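Beta subunit of photoactivated adenylyl cyclase (Beggiatoa sp. PS, PDB 5M2A) probably makes cyclic AMP from ATP, its cyclase domain switched on by a flavin-binding BLUF domain that senses blue light. Local coordinates at residues A[160-165]-A[339-344]; A[166-169]-A[175-178]; A[180-185]-A[240-245]; A[284-287]-A[293-296]. All blocks are in the same frame, centred on the assembly; numbering follows the deposited sequence.

Contact 1 of 4, residues A[160-165]-A[339-344]. With MG (magnesium ion), chain G.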
loop_
_atom_site.group_PDB
_atom_site.type_symbol
_atom_site.label_atom_id
_atom_site.label_comp_id
_atom_site.label_asym_id
_atom_site.label_seq_id
_atom_site.Cartn_x
_atom_site.Cartn_y
_atom_site.Cartn_z
ATOM N N ASP A 160 10.051 -14.034 6.304
ATOM C CA ASP A 160 11.131 -13.101 6.000
ATOM C C ASP A 160 12.412 -13.877 5.737
ATOM O O ASP A 160 12.451 -15.108 5.828
ATOM C CB ASP A 160 11.304 -12.053 7.109
ATOM C CG ASP A 160 12.005 -12.577 8.335
ATOM O OD1 ASP A 160 12.179 -13.800 8.470
ATOM O OD2 ASP A 160 12.388 -11.738 9.176
ATOM N N ILE A 161 13.463 -13.139 5.427
ATOM C CA ILE A 161 14.680 -13.707 4.860
ATOM C C ILE A 161 15.680 -13.998 5.967
ATOM O O ILE A 161 15.990 -13.120 6.782
ATOM C CB ILE A 161 15.283 -12.745 3.827
ATOM C CG1 ILE A 161 14.303 -12.569 2.663
ATOM C CG2 ILE A 161 16.627 -13.248 3.368
ATOM C CD1 ILE A 161 14.787 -11.587 1.591
ATOM N N LEU A 162 16.212 -15.224 5.977
ATOM C CA LEU A 162 17.205 -15.611 6.973
ATOM C C LEU A 162 18.496 -14.831 6.779
ATOM O O LEU A 162 18.975 -14.668 5.652
ATOM C CB LEU A 162 17.501 -17.112 6.870
ATOM C CG LEU A 162 18.503 -17.653 7.888
ATOM C CD1 LEU A 162 17.886 -17.624 9.280
ATOM C CD2 LEU A 162 18.952 -19.056 7.513
ATOM N N ALA A 163 19.071 -14.363 7.894
ATOM C CA ALA A 163 20.336 -13.622 7.890
ATOM C C ALA A 163 20.278 -12.398 6.979
ATOM O O ALA A 163 21.272 -12.031 6.345
ATOM C CB ALA A 163 21.511 -14.519 7.494
ATOM N N PHE A 164 19.115 -11.757 6.890
ATOM C CA PHE A 164 18.999 -10.624 5.977
ATOM C C PHE A 164 19.948 -9.491 6.356
ATOM O O PHE A 164 20.432 -8.769 5.475
ATOM C CB PHE A 164 17.553 -10.134 5.936
ATOM C CG PHE A 164 17.299 -9.107 4.868
ATOM C CD1 PHE A 164 17.445 -9.439 3.535
ATOM C CD2 PHE A 164 16.924 -7.815 5.206
ATOM C CE1 PHE A 164 17.217 -8.505 2.534
ATOM C CE2 PHE A 164 16.691 -6.871 4.214
ATOM C CZ PHE A 164 16.836 -7.216 2.877
ATOM N N SER A 165 20.239 -9.326 7.652
ATOM C CA SER A 165 21.196 -8.299 8.054
ATOM C C SER A 165 22.569 -8.560 7.455
ATOM O O SER A 165 23.276 -7.619 7.083
ATOM C CB SER A 165 21.292 -8.216 9.579
ATOM O OG SER A 165 20.103 -7.671 10.118
ATOM N N LEU A 339 22.474 -22.116 12.602
ATOM C CA LEU A 339 23.701 -21.389 12.906
ATOM C C LEU A 339 24.770 -21.647 11.852
ATOM O O LEU A 339 25.457 -20.719 11.415
ATOM C CB LEU A 339 24.216 -21.768 14.292
ATOM C CG LEU A 339 25.408 -20.936 14.758
ATOM C CD1 LEU A 339 25.001 -19.476 14.881
ATOM C CD2 LEU A 339 25.947 -21.465 16.080
ATOM N N GLN A 340 24.935 -22.899 11.432
ATOM C CA GLN A 340 25.941 -23.177 10.412
ATOM C C GLN A 340 25.610 -22.473 9.104
ATOM O O GLN A 340 26.517 -22.064 8.373
ATOM C CB GLN A 340 26.078 -24.682 10.189
ATOM C CG GLN A 340 26.736 -25.413 11.343
ATOM C CD GLN A 340 27.101 -26.841 10.990
ATOM O OE1 GLN A 340 26.519 -27.441 10.085
ATOM N NE2 GLN A 340 28.079 -27.391 11.702
ATOM N N ILE A 341 24.325 -22.294 8.807
ATOM C CA ILE A 341 23.953 -21.659 7.549
ATOM C C ILE A 341 24.203 -20.158 7.594
ATOM O O ILE A 341 24.698 -19.577 6.620
ATOM C CB ILE A 341 22.490 -21.993 7.206
ATOM C CG1 ILE A 341 22.393 -23.462 6.792
ATOM C CG2 ILE A 341 21.978 -21.096 6.097
ATOM C CD1 ILE A 341 23.212 -23.818 5.571
ATOM N N THR A 342 23.880 -19.494 8.710
ATOM C CA THR A 342 24.162 -18.065 8.812
ATOM C C THR A 342 25.661 -17.791 8.768
ATOM O O THR A 342 26.084 -16.753 8.249
ATOM C CB THR A 342 23.553 -17.489 10.092
ATOM O OG1 THR A 342 24.116 -18.147 11.231
ATOM C CG2 THR A 342 22.042 -17.681 10.099
ATOM N N GLN A 343 26.474 -18.715 9.301
ATOM C CA GLN A 343 27.929 -18.591 9.201
ATOM C C GLN A 343 28.406 -18.807 7.769
ATOM O O GLN A 343 29.350 -18.148 7.313
ATOM C CB GLN A 343 28.618 -19.611 10.111
ATOM C CG GLN A 343 28.359 -19.490 11.597
ATOM C CD GLN A 343 28.985 -20.651 12.363
ATOM O OE1 GLN A 343 29.786 -21.409 11.812
ATOM N NE2 GLN A 343 28.614 -20.800 13.629
ATOM N N LEU A 344 27.809 -19.778 7.074
ATOM C CA LEU A 344 28.130 -20.014 5.672
ATOM C C LEU A 344 27.777 -18.803 4.818
ATOM O O LEU A 344 28.521 -18.435 3.905
ATOM C CB LEU A 344 27.384 -21.249 5.172
ATOM C CG LEU A 344 27.481 -21.535 3.672
ATOM C CD1 LEU A 344 28.839 -22.152 3.348
ATOM C CD2 LEU A 344 26.350 -22.434 3.222
HETATM MG MG MG G . 15.069 -11.136 8.060
HETATM O O HOH W 1 16.489 -11.768 9.529
#
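L162 extends to I341 and T342 because its CG stands anti to the backbone N (chi1 -178°), which carries the branched end of the side chain outward to helix 338-349. T342 answers with a chi1 of 60°: OG1 lies between its backbone N and carbonyl carbon, and the methyl CG2 is turned to the incoming loop. T342 is deposited in two conformers, and its contacts here are those of one of them. L162 CD2 rests 3.9 Å from I341 CG2, the two side chains crossing at about a right angle. T342 CG2 sits 4.1 Å from A163 CB and also meets L162 CG. The hydroxyl is satisfied on its own helix, since T342 OG1 donates to L339 O at 2.9 Å; that carbonyl also receives Q343 N from the same face. Threonine therefore suits the place, offering carbon across the contact and keeping its polar atom at home. A163, small enough for close approach, is both N-cap residue and third position of a type II turn from I161 to F164. The magnesium ion is bound by I161 O at 2.5 Å, in a site that also includes D160 and D204. The contact thus joins helix 338-349 to the turn between strand 150-161 and helix 164-170, with I161 and F164 lying against helix 173-193.

Contact 2 of 4, residues A[166-169]-A[175-178]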
loop_
_atom_site.group_PDB
_atom_site.type_symbol
_atom_site.label_atom_id
_atom_site.label_comp_id
_atom_site.label_asym_id
_atom_site.label_seq_id
_atom_site.Cartn_x
_atom_site.Cartn_y
_atom_site.Cartn_z
ATOM N N THR A 166 22.964 -9.827 7.346
ATOM C CA THR A 166 24.262 -10.129 6.746
ATOM C C THR A 166 24.244 -9.850 5.248
ATOM O O THR A 166 25.212 -9.314 4.693
ATOM C CB THR A 166 24.632 -11.586 7.014
ATOM O OG1 THR A 166 24.557 -11.850 8.425
ATOM C CG2 THR A 166 26.035 -11.875 6.520
ATOM N N LEU A 167 23.150 -10.218 4.579
ATOM C CA LEU A 167 23.030 -9.959 3.149
ATOM C C LEU A 167 23.087 -8.467 2.846
ATOM O O LEU A 167 23.780 -8.043 1.913
ATOM C CB LEU A 167 21.730 -10.566 2.623
ATOM C CG LEU A 167 21.651 -12.083 2.800
ATOM C CD1 LEU A 167 20.248 -12.579 2.518
ATOM C CD2 LEU A 167 22.659 -12.796 1.906
ATOM N N THR A 168 22.369 -7.651 3.627
ATOM C CA THR A 168 22.396 -6.209 3.389
ATOM C C THR A 168 23.745 -5.607 3.740
ATOM O O THR A 168 24.153 -4.610 3.132
ATOM C CB THR A 168 21.295 -5.502 4.182
ATOM O OG1 THR A 168 21.419 -5.812 5.576
ATOM C CG2 THR A 168 19.940 -5.927 3.682
ATOM N N GLU A 169 24.451 -6.193 4.706
ATOM C CA GLU A 169 25.765 -5.677 5.070
ATOM C C GLU A 169 26.816 -5.973 4.009
ATOM O O GLU A 169 27.719 -5.158 3.794
ATOM C CB GLU A 169 26.211 -6.260 6.413
ATOM C CG GLU A 169 27.569 -5.748 6.874
ATOM C CD GLU A 169 28.025 -6.360 8.183
ATOM O OE1 GLU A 169 27.568 -7.473 8.520
ATOM O OE2 GLU A 169 28.843 -5.726 8.881
ATOM N N GLU A 175 22.136 -5.649 -5.866
ATOM C CA GLU A 175 22.012 -7.095 -5.711
ATOM C C GLU A 175 21.015 -7.457 -4.618
ATOM O O GLU A 175 20.317 -8.472 -4.722
ATOM C CB GLU A 175 23.383 -7.704 -5.414
ATOM C CG GLU A 175 24.357 -7.570 -6.573
ATOM C CD GLU A 175 23.884 -8.300 -7.814
ATOM O OE1 GLU A 175 23.364 -9.428 -7.686
ATOM O OE2 GLU A 175 24.012 -7.735 -8.917
ATOM N N VAL A 176 20.945 -6.658 -3.552
ATOM C CA VAL A 176 19.938 -6.902 -2.520
ATOM C C VAL A 176 18.542 -6.732 -3.105
ATOM O O VAL A 176 17.627 -7.512 -2.815
ATOM C CB VAL A 176 20.163 -5.962 -1.320
ATOM C CG1 VAL A 176 18.985 -6.031 -0.339
ATOM C CG2 VAL A 176 21.472 -6.284 -0.608
ATOM N N VAL A 177 18.360 -5.704 -3.935
ATOM C CA VAL A 177 17.046 -5.421 -4.505
ATOM C C VAL A 177 16.586 -6.567 -5.401
ATOM O O VAL A 177 15.430 -6.996 -5.333
ATOM C CB VAL A 177 17.089 -4.079 -5.260
ATOM C CG1 VAL A 177 15.842 -3.921 -6.163
ATOM C CG2 VAL A 177 17.191 -2.931 -4.265
ATOM N N ILE A 178 17.471 -7.068 -6.266
ATOM C CA ILE A 178 17.123 -8.215 -7.102
ATOM C C ILE A 178 16.703 -9.389 -6.236
ATOM O O ILE A 178 15.707 -10.075 -6.517
ATOM C CB ILE A 178 18.309 -8.578 -8.015
ATOM C CG1 ILE A 178 18.491 -7.517 -9.095
ATOM C CG2 ILE A 178 18.151 -9.975 -8.610
ATOM C CD1 ILE A 178 19.899 -7.524 -9.724
#
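V176 reaches across to L167 and T168 between two consecutive helices, 164-170 and 173-193, joined by a two-residue link within the class III nucleotide cyclase catalytic domain. The first shell is made by the two methyls of V176. CG2 leans on the backbone of the other helix, lying 3.8 Å from L167 O and 4.1 Å from T168 CA, while CG1 is turned to the T168 side chain. No hydrogen bond crosses between the segments, so the fit rests on shape: a beta-branched valine places two short methyls close to its own backbone, which suits helices whose nearest CA atoms, those of T168 and V176, are only 6.4 Å apart.

The next shell explains how these groups are held. With a chi1 of 56°, T168 turns its hydroxyl back into its own helix, where OG1 is hydrogen-bonded to the backbone oxygens of S165 and F164. Its CG2 is thereby available to the neighbouring helix. L167 offers V176 its backbone, while its longer side chain packs on I345 and L349 of helix 338-349. E169 adds a salt bridge to R346, which also joins helix 164-170 to helix 338-349. On the far helix, V176 also touches L171 of the link and I257 of the second subunit, placing the valine at the dimer interface as well. Between the two facing side chains, T168 CG2 and V176 CG1 stand 4.1 Å apart, methyl against methyl.

Contact 3 of 4, residues A[180-185]-A[240-245]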
loop_
_atom_site.group_PDB
_atom_site.type_symbol
_atom_site.label_atom_id
_atom_site.label_comp_id
_atom_site.label_asym_id
_atom_site.label_seq_id
_atom_site.Cartn_x
_atom_site.Cartn_y
_atom_site.Cartn_z
ATOM N N VAL A 180 15.559 -9.405 -3.049
ATOM C CA VAL A 180 14.315 -9.203 -2.315
ATOM C C VAL A 180 13.123 -9.239 -3.262
ATOM O O VAL A 180 12.079 -9.821 -2.943
ATOM C CB VAL A 180 14.380 -7.883 -1.518
ATOM C CG1 VAL A 180 13.075 -7.648 -0.789
ATOM C CG2 VAL A 180 15.517 -7.939 -0.486
ATOM N N ASN A 181 13.258 -8.640 -4.455
ATOM C CA ASN A 181 12.168 -8.722 -5.433
ATOM C C ASN A 181 11.842 -10.168 -5.792
ATOM O O ASN A 181 10.671 -10.518 -5.991
ATOM C CB ASN A 181 12.519 -7.943 -6.705
ATOM C CG ASN A 181 12.365 -6.444 -6.536
ATOM O OD1 ASN A 181 11.622 -5.983 -5.674
ATOM N ND2 ASN A 181 13.061 -5.678 -7.373
ATOM N N ARG A 182 12.865 -11.016 -5.922
ATOM C CA ARG A 182 12.618 -12.408 -6.280
ATOM C C ARG A 182 11.877 -13.119 -5.160
ATOM O O ARG A 182 10.919 -13.864 -5.399
ATOM C CB ARG A 182 13.939 -13.119 -6.583
ATOM C CG ARG A 182 13.758 -14.545 -7.098
ATOM C CD ARG A 182 12.962 -14.579 -8.404
ATOM N NE ARG A 182 12.928 -15.925 -8.986
ATOM C CZ ARG A 182 13.889 -16.418 -9.759
ATOM N NH1 ARG A 182 14.961 -15.681 -10.030
ATOM N NH2 ARG A 182 13.790 -17.650 -10.256
ATOM N N TYR A 183 12.318 -12.882 -3.927
ATOM C CA TYR A 183 11.654 -13.423 -2.746
ATOM C C TYR A 183 10.204 -12.962 -2.669
ATOM O O TYR A 183 9.285 -13.772 -2.493
ATOM C CB TYR A 183 12.434 -12.989 -1.505
ATOM C CG TYR A 183 11.800 -13.440 -0.231
ATOM C CD1 TYR A 183 11.791 -14.787 0.110
ATOM C CD2 TYR A 183 11.218 -12.529 0.628
ATOM C CE1 TYR A 183 11.203 -15.212 1.279
ATOM C CE2 TYR A 183 10.630 -12.943 1.818
ATOM C CZ TYR A 183 10.624 -14.286 2.125
ATOM O OH TYR A 183 10.048 -14.703 3.288
ATOM N N PHE A 184 9.973 -11.653 -2.811
ATOM C CA PHE A 184 8.596 -11.154 -2.826
ATOM C C PHE A 184 7.773 -11.763 -3.956
ATOM O O PHE A 184 6.597 -12.101 -3.759
ATOM C CB PHE A 184 8.597 -9.630 -2.945
ATOM C CG PHE A 184 9.021 -8.917 -1.700
ATOM C CD1 PHE A 184 9.155 -9.590 -0.484
ATOM C CD2 PHE A 184 9.271 -7.548 -1.734
ATOM C CE1 PHE A 184 9.543 -8.900 0.676
ATOM C CE2 PHE A 184 9.655 -6.860 -0.601
ATOM C CZ PHE A 184 9.797 -7.538 0.618
ATOM N N SER A 185 8.347 -11.853 -5.166
ATOM C CA SER A 185 7.611 -12.420 -6.291
ATOM C C SER A 185 7.162 -13.843 -5.992
ATOM O O SER A 185 6.017 -14.216 -6.276
ATOM C CB SER A 185 8.479 -12.388 -7.553
ATOM O OG SER A 185 7.765 -12.869 -8.682
ATOM N N ASN A 240 25.780 -16.104 -7.402
ATOM C CA ASN A 240 24.454 -15.496 -7.385
ATOM C C ASN A 240 23.974 -15.415 -5.942
ATOM O O ASN A 240 23.924 -16.451 -5.260
ATOM C CB ASN A 240 23.473 -16.315 -8.205
ATOM C CG ASN A 240 22.191 -15.554 -8.532
ATOM O OD1 ASN A 240 21.638 -14.832 -7.691
ATOM N ND2 ASN A 240 21.714 -15.713 -9.762
ATOM N N PRO A 241 23.603 -14.239 -5.445
ATOM C CA PRO A 241 23.117 -14.156 -4.057
ATOM C C PRO A 241 21.883 -15.001 -3.791
ATOM O O PRO A 241 21.643 -15.398 -2.641
ATOM C CB PRO A 241 22.829 -12.657 -3.884
ATOM C CG PRO A 241 23.710 -11.987 -4.888
ATOM C CD PRO A 241 23.713 -12.913 -6.073
ATOM N N LEU A 242 21.085 -15.298 -4.819
ATOM C CA LEU A 242 19.954 -16.208 -4.632
ATOM C C LEU A 242 20.385 -17.578 -4.112
ATOM O O LEU A 242 19.557 -18.304 -3.548
ATOM C CB LEU A 242 19.195 -16.377 -5.942
ATOM C CG LEU A 242 18.521 -15.091 -6.415
ATOM C CD1 LEU A 242 17.882 -15.284 -7.801
ATOM C CD2 LEU A 242 17.492 -14.611 -5.373
ATOM N N HIS A 243 21.660 -17.937 -4.266
ATOM C CA HIS A 243 22.168 -19.192 -3.720
ATOM C C HIS A 243 22.109 -19.216 -2.198
ATOM O O HIS A 243 22.279 -20.285 -1.599
ATOM C CB HIS A 243 23.606 -19.423 -4.196
ATOM C CG HIS A 243 24.209 -20.703 -3.709
ATOM N ND1 HIS A 243 23.632 -21.933 -3.945
ATOM C CD2 HIS A 243 25.330 -20.946 -2.987
ATOM C CE1 HIS A 243 24.373 -22.879 -3.394
ATOM N NE2 HIS A 243 25.410 -22.307 -2.807
ATOM N N LEU A 244 21.870 -18.060 -1.571
ATOM C CA LEU A 244 21.945 -17.906 -0.123
ATOM C C LEU A 244 20.601 -17.576 0.498
ATOM O O LEU A 244 20.569 -17.099 1.636
ATOM C CB LEU A 244 22.931 -16.800 0.258
ATOM C CG LEU A 244 24.443 -16.977 0.368
ATOM C CD1 LEU A 244 24.967 -18.267 -0.235
ATOM C CD2 LEU A 244 25.103 -15.755 -0.236
ATOM N N LEU A 245 19.496 -17.801 -0.226
ATOM C CA LEU A 245 18.176 -17.316 0.171
ATOM C C LEU A 245 17.385 -18.421 0.877
ATOM O O LEU A 245 17.022 -19.436 0.263
ATOM C CB LEU A 245 17.422 -16.769 -1.046
ATOM C CG LEU A 245 15.966 -16.307 -0.881
ATOM C CD1 LEU A 245 15.835 -15.199 0.151
ATOM C CD2 LEU A 245 15.391 -15.853 -2.235
#
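Apolar packing joins Y183 to L245. The tyrosine side chain leaves helix 173-193 with CG anti to its backbone N (chi1 177°), and its CD1 comes 4.1 Å from L245 CD1, the two side chains crossing at about a right angle. L245 CD2 adds a touch on Y183 CB, so both branches of the leucine are used.

R182 and L242 form a mixed contact, largely hydrocarbon. L242 CD2 lies 4.0 Å from R182 CB and close to CG, while CD1 approaches R182 NH1 at 3.7 Å. A bend at chi2 (61°) folds the arginine chain round the leucine end. Arginine suits this exposed position: its CB and CG pack on the buried leucine, and the guanidinium still touches CD1 at its end.

Hydrogen bonds support the two sides but do not cross between them. N240 OD1 accepts from L242 N at 3.0 Å with an N-H...O angle of 158°, an Asx turn at the start of the short 3-10 segment 241-243, which helps set the backbone from which L242 projects. The hydroxyl of Y183 is hydrogen-bonded to T247 and S159, giving the buried ring a polar anchor among the strands.

The loop 240-245, which runs from helix 215-235 to strand 247-258, is thus held against helix 173-193, with L229 and L232 of helix 215-235 adding to the packing, and the second subunit touching N181 and F184.

Contact 4 of 4, residues A[284-287]-A[293-296]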
loop_
_atom_site.group_PDB
_atom_site.type_symbol
_atom_site.label_atom_id
_atom_site.label_comp_id
_atom_site.label_asym_id
_atom_site.label_seq_id
_atom_site.Cartn_x
_atom_site.Cartn_y
_atom_site.Cartn_z
ATOM N N ALA A 284 10.144 -15.006 13.886
ATOM C CA ALA A 284 11.492 -14.790 14.404
ATOM C C ALA A 284 11.999 -16.018 15.148
ATOM O O ALA A 284 13.206 -16.306 15.151
ATOM C CB ALA A 284 11.509 -13.566 15.318
ATOM N N LEU A 285 11.089 -16.756 15.786
ATOM C CA LEU A 285 11.495 -17.897 16.596
ATOM C C LEU A 285 12.047 -19.048 15.763
ATOM O O LEU A 285 12.839 -19.841 16.287
ATOM C CB LEU A 285 10.306 -18.379 17.430
ATOM C CG LEU A 285 10.474 -19.602 18.331
ATOM C CD1 LEU A 285 11.418 -19.297 19.483
ATOM C CD2 LEU A 285 9.113 -20.028 18.837
ATOM N N THR A 286 11.649 -19.168 14.486
ATOM C CA THR A 286 12.187 -20.240 13.648
ATOM C C THR A 286 13.710 -20.216 13.578
ATOM O O THR A 286 14.315 -21.256 13.311
ATOM C CB THR A 286 11.628 -20.180 12.226
ATOM O OG1 THR A 286 12.023 -18.951 11.590
ATOM C CG2 THR A 286 10.104 -20.309 12.234
ATOM N N ARG A 287 14.335 -19.058 13.818
ATOM C CA ARG A 287 15.799 -18.988 13.851
ATOM C C ARG A 287 16.393 -19.905 14.911
ATOM O O ARG A 287 17.541 -20.350 14.774
ATOM C CB ARG A 287 16.257 -17.555 14.118
ATOM C CG ARG A 287 16.437 -16.709 12.882
ATOM C CD ARG A 287 15.126 -16.460 12.180
ATOM N NE ARG A 287 15.316 -15.580 11.038
ATOM C CZ ARG A 287 14.346 -15.205 10.218
ATOM N NH1 ARG A 287 13.107 -15.638 10.415
ATOM N NH2 ARG A 287 14.614 -14.402 9.199
ATOM N N LEU A 293 9.071 -23.353 9.804
ATOM C CA LEU A 293 7.687 -22.916 9.934
ATOM C C LEU A 293 7.261 -23.118 11.380
ATOM O O LEU A 293 7.467 -24.195 11.937
ATOM C CB LEU A 293 6.772 -23.719 9.006
ATOM C CG LEU A 293 5.266 -23.596 9.216
ATOM C CD1 LEU A 293 4.830 -22.172 8.909
ATOM C CD2 LEU A 293 4.533 -24.595 8.332
ATOM N N ALA A 294 6.669 -22.097 11.986
ATOM C CA ALA A 294 6.146 -22.235 13.340
ATOM C C ALA A 294 4.767 -21.610 13.420
ATOM O O ALA A 294 4.535 -20.546 12.844
ATOM C CB ALA A 294 7.067 -21.575 14.374
ATOM N N PHE A 295 3.854 -22.246 14.157
ATOM C CA PHE A 295 2.507 -21.704 14.224
ATOM C C PHE A 295 1.848 -22.072 15.549
ATOM O O PHE A 295 2.365 -22.875 16.342
ATOM C CB PHE A 295 1.664 -22.146 13.010
ATOM C CG PHE A 295 1.661 -23.627 12.769
ATOM C CD1 PHE A 295 0.885 -24.467 13.554
ATOM C CD2 PHE A 295 2.418 -24.174 11.735
ATOM C CE1 PHE A 295 0.874 -25.839 13.335
ATOM C CE2 PHE A 295 2.415 -25.550 11.517
ATOM C CZ PHE A 295 1.648 -26.376 12.309
ATOM N N THR A 296 0.704 -21.443 15.792
ATOM C CA THR A 296 -0.012 -21.588 17.052
ATOM C C THR A 296 -0.945 -22.790 17.033
ATOM O O THR A 296 -1.245 -23.362 15.983
ATOM C CB THR A 296 -0.825 -20.332 17.362
ATOM O OG1 THR A 296 -1.782 -20.123 16.316
ATOM C CG2 THR A 296 0.083 -19.115 17.458
#
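T286 meets A294 where the 3-10 turn following helix 274-285 packs on strand 293-296, and the flat group beside this contact is the ring of F295. L293 CG lies in the plane of that ring, at its edge; I219 of helix 215-235 and L251 also touch the phenylalanine side chain.

Across the contact the work falls to one methyl. T286 CG2 sits 3.9 Å from A294 CB and 3.9 Å from A294 N, and it is 4.0 Å from L293 N. A chi1 of 63° places OG1 between the backbone N and carbonyl carbon of T286, where it is hydrogen-bonded to E283 O, and leaves CG2 directed to the strand. Alanine suits its place because its single methyl lets this turn come close, T286 and A294 having CA atoms 6.4 Å apart. The strand is held independently, A294 making backbone hydrogen bonds with I249 and L251.

Chemically, then, no hydrogen bond crosses between the segments: threonine's buried hydroxyl is satisfied within its own helical turn, while its methyl rests on A294 CB and on the strand backbone, so the contact is van der Waals packing and not directional.

All four contacts belong to the cyclase half of the chain, and contact 1 touches each of the others. From the magnesium-binding end of segment 160-165, I161 CG2 packs on L167 CD1 of contact 2 at 3.8 Å; farther along, F164 CZ packs on V176 CG1 at 4.0 Å. I161 CG1 meets Y183 CD2 of contact 3 at 3.7 Å. Toward contact 4 the connection is ionic: D160 OD1 pairs with R287 NH2 at 2.6 Å. Contacts 2 and 3 share helix 173-193, their centres 9 Å apart, and both touch the second subunit. Contact 4 touches neither contact 2 nor contact 3, coming within about 7 Å of contact 3 between nearest atoms, with the T286 side chain about 9 Å from the magnesium ion.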